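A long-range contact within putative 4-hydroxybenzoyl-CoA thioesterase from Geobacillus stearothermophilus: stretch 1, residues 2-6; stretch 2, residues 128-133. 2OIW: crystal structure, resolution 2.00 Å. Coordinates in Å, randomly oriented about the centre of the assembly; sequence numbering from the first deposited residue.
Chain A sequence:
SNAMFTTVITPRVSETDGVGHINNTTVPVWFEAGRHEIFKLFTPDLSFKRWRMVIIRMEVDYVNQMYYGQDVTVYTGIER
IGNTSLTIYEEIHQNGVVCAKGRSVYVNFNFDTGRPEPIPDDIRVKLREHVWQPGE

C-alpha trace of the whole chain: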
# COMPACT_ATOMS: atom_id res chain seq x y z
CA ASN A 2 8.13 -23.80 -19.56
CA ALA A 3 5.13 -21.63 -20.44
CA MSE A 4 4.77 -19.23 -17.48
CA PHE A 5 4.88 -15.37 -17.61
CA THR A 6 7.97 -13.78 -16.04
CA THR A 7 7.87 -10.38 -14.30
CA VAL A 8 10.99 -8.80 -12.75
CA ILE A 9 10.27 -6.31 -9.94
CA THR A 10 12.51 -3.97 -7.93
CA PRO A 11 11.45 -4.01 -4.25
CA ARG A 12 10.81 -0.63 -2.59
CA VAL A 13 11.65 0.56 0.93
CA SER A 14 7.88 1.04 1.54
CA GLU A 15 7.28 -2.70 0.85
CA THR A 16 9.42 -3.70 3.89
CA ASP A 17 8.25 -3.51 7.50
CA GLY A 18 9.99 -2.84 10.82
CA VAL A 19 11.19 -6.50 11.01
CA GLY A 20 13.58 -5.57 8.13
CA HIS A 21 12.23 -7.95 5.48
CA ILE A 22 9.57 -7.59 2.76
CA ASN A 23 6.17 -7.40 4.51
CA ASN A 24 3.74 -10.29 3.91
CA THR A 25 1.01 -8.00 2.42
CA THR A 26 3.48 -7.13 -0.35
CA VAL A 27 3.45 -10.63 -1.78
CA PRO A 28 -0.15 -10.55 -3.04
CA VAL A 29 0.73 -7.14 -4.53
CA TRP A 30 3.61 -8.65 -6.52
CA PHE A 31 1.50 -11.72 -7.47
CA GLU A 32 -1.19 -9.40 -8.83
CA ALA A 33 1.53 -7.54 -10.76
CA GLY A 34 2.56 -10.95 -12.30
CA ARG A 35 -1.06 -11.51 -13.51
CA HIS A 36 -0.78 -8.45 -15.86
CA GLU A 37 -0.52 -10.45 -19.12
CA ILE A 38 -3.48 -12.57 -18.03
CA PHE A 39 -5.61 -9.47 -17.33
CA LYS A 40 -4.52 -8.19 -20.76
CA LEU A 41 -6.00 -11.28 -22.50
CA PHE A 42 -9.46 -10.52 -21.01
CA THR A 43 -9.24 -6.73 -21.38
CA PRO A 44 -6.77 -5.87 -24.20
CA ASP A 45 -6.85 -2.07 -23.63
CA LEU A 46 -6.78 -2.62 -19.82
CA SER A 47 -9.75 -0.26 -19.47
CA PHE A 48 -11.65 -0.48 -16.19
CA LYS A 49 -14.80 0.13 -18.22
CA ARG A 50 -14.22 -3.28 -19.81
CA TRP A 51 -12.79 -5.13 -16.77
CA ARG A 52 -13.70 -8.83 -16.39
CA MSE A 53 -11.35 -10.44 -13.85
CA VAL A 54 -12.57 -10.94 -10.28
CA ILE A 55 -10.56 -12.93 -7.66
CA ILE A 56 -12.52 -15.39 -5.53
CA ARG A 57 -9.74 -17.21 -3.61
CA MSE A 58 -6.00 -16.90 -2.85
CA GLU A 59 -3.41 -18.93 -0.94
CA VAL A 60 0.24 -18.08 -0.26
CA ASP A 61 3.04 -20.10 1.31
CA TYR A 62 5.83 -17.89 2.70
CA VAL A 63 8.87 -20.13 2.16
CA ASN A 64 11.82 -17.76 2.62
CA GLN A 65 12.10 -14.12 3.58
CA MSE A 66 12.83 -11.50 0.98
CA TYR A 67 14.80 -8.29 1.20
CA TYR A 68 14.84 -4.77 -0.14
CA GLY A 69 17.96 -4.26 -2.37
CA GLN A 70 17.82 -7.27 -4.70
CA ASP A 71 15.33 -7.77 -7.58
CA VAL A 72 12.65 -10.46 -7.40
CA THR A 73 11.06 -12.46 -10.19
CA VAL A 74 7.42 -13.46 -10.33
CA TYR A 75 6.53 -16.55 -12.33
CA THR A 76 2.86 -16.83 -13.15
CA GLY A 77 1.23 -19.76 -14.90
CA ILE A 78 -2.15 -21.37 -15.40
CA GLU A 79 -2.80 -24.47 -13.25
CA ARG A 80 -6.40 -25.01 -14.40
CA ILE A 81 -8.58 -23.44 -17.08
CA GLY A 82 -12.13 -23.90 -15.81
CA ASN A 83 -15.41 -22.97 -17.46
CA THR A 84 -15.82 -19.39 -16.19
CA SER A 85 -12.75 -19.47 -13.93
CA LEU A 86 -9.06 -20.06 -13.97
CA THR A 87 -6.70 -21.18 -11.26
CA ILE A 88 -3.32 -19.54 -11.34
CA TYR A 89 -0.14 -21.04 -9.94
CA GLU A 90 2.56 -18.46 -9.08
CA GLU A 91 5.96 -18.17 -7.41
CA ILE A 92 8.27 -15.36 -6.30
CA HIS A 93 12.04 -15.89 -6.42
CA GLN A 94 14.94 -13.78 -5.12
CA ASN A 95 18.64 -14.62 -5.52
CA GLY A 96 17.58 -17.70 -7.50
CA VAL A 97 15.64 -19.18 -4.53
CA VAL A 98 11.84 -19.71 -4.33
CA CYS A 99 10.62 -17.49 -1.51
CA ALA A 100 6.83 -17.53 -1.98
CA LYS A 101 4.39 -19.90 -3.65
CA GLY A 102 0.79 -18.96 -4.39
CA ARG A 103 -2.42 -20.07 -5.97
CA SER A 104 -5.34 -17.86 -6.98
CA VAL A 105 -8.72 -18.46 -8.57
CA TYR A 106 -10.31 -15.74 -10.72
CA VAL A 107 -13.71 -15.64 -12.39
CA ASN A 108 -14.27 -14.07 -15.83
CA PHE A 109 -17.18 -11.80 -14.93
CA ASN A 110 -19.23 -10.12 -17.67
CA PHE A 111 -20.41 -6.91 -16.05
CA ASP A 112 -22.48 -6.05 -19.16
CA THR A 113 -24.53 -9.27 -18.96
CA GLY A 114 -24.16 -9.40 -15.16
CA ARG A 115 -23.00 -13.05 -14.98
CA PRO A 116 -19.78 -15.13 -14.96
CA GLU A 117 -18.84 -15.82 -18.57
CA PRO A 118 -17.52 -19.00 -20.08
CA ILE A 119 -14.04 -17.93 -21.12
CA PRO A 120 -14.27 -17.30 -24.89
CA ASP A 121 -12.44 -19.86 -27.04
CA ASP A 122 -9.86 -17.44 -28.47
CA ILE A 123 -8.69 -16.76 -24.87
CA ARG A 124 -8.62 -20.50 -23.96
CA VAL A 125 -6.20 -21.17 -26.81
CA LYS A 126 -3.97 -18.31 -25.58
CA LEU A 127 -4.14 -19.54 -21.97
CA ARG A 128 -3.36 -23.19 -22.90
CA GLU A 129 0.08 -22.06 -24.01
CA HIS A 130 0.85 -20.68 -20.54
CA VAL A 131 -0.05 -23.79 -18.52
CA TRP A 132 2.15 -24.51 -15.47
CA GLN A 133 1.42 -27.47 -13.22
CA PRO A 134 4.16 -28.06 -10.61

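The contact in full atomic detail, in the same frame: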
# COMPACT_ATOMS: atom_id res chain seq x y z
N ASN A 2 7.60 -24.50 -18.34
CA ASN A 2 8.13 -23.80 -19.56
C ASN A 2 7.37 -22.53 -19.98
O ASN A 2 7.97 -21.53 -20.41
CB ASN A 2 8.30 -24.79 -20.75
CG ASN A 2 6.96 -25.42 -21.25
OD1 ASN A 2 6.93 -26.01 -22.34
ND2 ASN A 2 5.89 -25.30 -20.47
N ALA A 3 6.05 -22.57 -19.81
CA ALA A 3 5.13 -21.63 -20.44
C ALA A 3 4.68 -20.43 -19.57
O ALA A 3 3.85 -19.62 -20.00
CB ALA A 3 3.92 -22.40 -20.98
N MSE A 4 5.22 -20.30 -18.37
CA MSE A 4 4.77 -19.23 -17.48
C MSE A 4 5.22 -17.79 -17.87
O MSE A 4 6.18 -17.62 -18.63
CB MSE A 4 5.06 -19.58 -16.00
CG MSE A 4 6.44 -19.25 -15.49
SE MSE A 4 7.82 -20.34 -16.30
CE MSE A 4 7.46 -22.02 -15.36
N PHE A 5 4.49 -16.77 -17.41
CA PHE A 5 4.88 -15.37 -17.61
C PHE A 5 5.90 -15.04 -16.55
O PHE A 5 5.82 -15.57 -15.45
CB PHE A 5 3.69 -14.41 -17.44
CG PHE A 5 2.53 -14.71 -18.34
CD1 PHE A 5 2.54 -14.32 -19.69
CD2 PHE A 5 1.42 -15.38 -17.86
CE1 PHE A 5 1.47 -14.58 -20.52
CE2 PHE A 5 0.33 -15.66 -18.69
CZ PHE A 5 0.35 -15.25 -20.01
N THR A 6 6.85 -14.18 -16.89
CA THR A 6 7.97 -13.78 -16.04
C THR A 6 7.99 -12.25 -15.85
O THR A 6 8.01 -11.51 -16.82
CB THR A 6 9.31 -14.19 -16.69
OG1 THR A 6 9.38 -15.60 -16.75
CG2 THR A 6 10.49 -13.66 -15.87
N ARG A 128 -3.90 -21.82 -22.84
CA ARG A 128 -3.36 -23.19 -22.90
C ARG A 128 -1.84 -23.20 -23.12
O ARG A 128 -1.15 -24.15 -22.75
CB ARG A 128 -4.02 -24.01 -24.04
CG ARG A 128 -5.38 -24.66 -23.75
CD ARG A 128 -6.05 -25.12 -25.07
NE ARG A 128 -7.51 -25.13 -24.95
CZ ARG A 128 -8.37 -25.07 -25.96
NH1 ARG A 128 -7.95 -25.01 -27.22
NH2 ARG A 128 -9.67 -25.08 -25.70
N GLU A 129 -1.33 -22.14 -23.72
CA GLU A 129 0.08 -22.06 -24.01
C GLU A 129 0.84 -21.36 -22.89
O GLU A 129 2.01 -21.04 -23.05
CB GLU A 129 0.33 -21.42 -25.39
CG GLU A 129 0.85 -22.39 -26.51
CD GLU A 129 0.10 -23.72 -26.61
OE1 GLU A 129 -1.16 -23.72 -26.75
OE2 GLU A 129 0.77 -24.79 -26.58
N HIS A 130 0.17 -21.13 -21.76
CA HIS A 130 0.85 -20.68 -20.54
C HIS A 130 0.51 -21.57 -19.34
O HIS A 130 0.46 -21.11 -18.21
CB HIS A 130 0.57 -19.20 -20.25
CG HIS A 130 0.95 -18.27 -21.36
ND1 HIS A 130 2.26 -18.02 -21.70
CD2 HIS A 130 0.19 -17.54 -22.21
CE1 HIS A 130 2.29 -17.17 -22.72
NE2 HIS A 130 1.05 -16.87 -23.05
N VAL A 131 0.29 -22.86 -19.59
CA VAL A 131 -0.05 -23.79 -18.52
C VAL A 131 1.20 -24.18 -17.71
O VAL A 131 2.26 -24.48 -18.29
CB VAL A 131 -0.81 -25.02 -19.06
CG1 VAL A 131 -1.01 -26.07 -17.98
CG2 VAL A 131 -2.15 -24.59 -19.61
N TRP A 132 1.07 -24.15 -16.39
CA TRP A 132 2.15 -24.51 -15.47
C TRP A 132 1.55 -25.28 -14.30
O TRP A 132 0.76 -24.73 -13.50
CB TRP A 132 2.87 -23.25 -14.97
CG TRP A 132 4.03 -23.47 -14.02
CD1 TRP A 132 4.81 -24.60 -13.89
CD2 TRP A 132 4.57 -22.50 -13.10
NE1 TRP A 132 5.78 -24.40 -12.93
CE2 TRP A 132 5.66 -23.12 -12.44
CE3 TRP A 132 4.24 -21.18 -12.77
CZ2 TRP A 132 6.42 -22.46 -11.45
CZ3 TRP A 132 4.98 -20.53 -11.79
CH2 TRP A 132 6.06 -21.16 -11.15
N GLN A 133 1.93 -26.56 -14.22
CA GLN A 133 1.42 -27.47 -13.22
C GLN A 133 2.58 -28.16 -12.50
O GLN A 133 3.19 -29.09 -13.04
CB GLN A 133 0.46 -28.48 -13.86
CG GLN A 133 -0.84 -27.82 -14.31
CD GLN A 133 -1.58 -28.60 -15.37
OE1 GLN A 133 -1.01 -29.45 -16.06
NE2 GLN A 133 -2.87 -28.30 -15.53
O HOH W 1 5.11 -24.27 -17.79

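The N-terminal segment crosses the C-terminal loop nearly at right angles in a small, largely side-chain-mediated contact, held by one direct hydrogen bond, one bridging water, one oblique aromatic pair and one CH-pi contact. The end-to-end directions of the touching parts differ by 97°, so the backbones come close chiefly at one point, where the CA atoms of Ala3 and His130 lie 4.4 Å apart. Here the imidazole ND1 of His130 donates to the carbonyl O of Ala3 at 2.8 Å; the acceptor lies near the ring plane, where the N-H points. The same carbonyl O of Ala3 also receives a CA-H contact from His130 CA at 3.2 Å. Ala3 directs its methyl toward the loop, and its CB approaches Glu129 O to 3.1 Å. Its amide is tied in through water 1, which accepts from Ala3 N at 2.8 Å and donates to Val131 O at 2.9 Å.

With its edge engaged by Ala3, the His130 ring offers a face to Phe5: CZ of Phe5 comes within 3.2 Å of His130 CD2, and the rings sit obliquely, their planes inclined at 34°. Farther along the loop, selenomethionine Met4 lays its terminal methyl over the indole of Trp132. CE of Met4 is 3.6 Å from Trp132 CE2 and almost on the normal of the five-membered ring, a CH-pi arrangement against an electron-rich face.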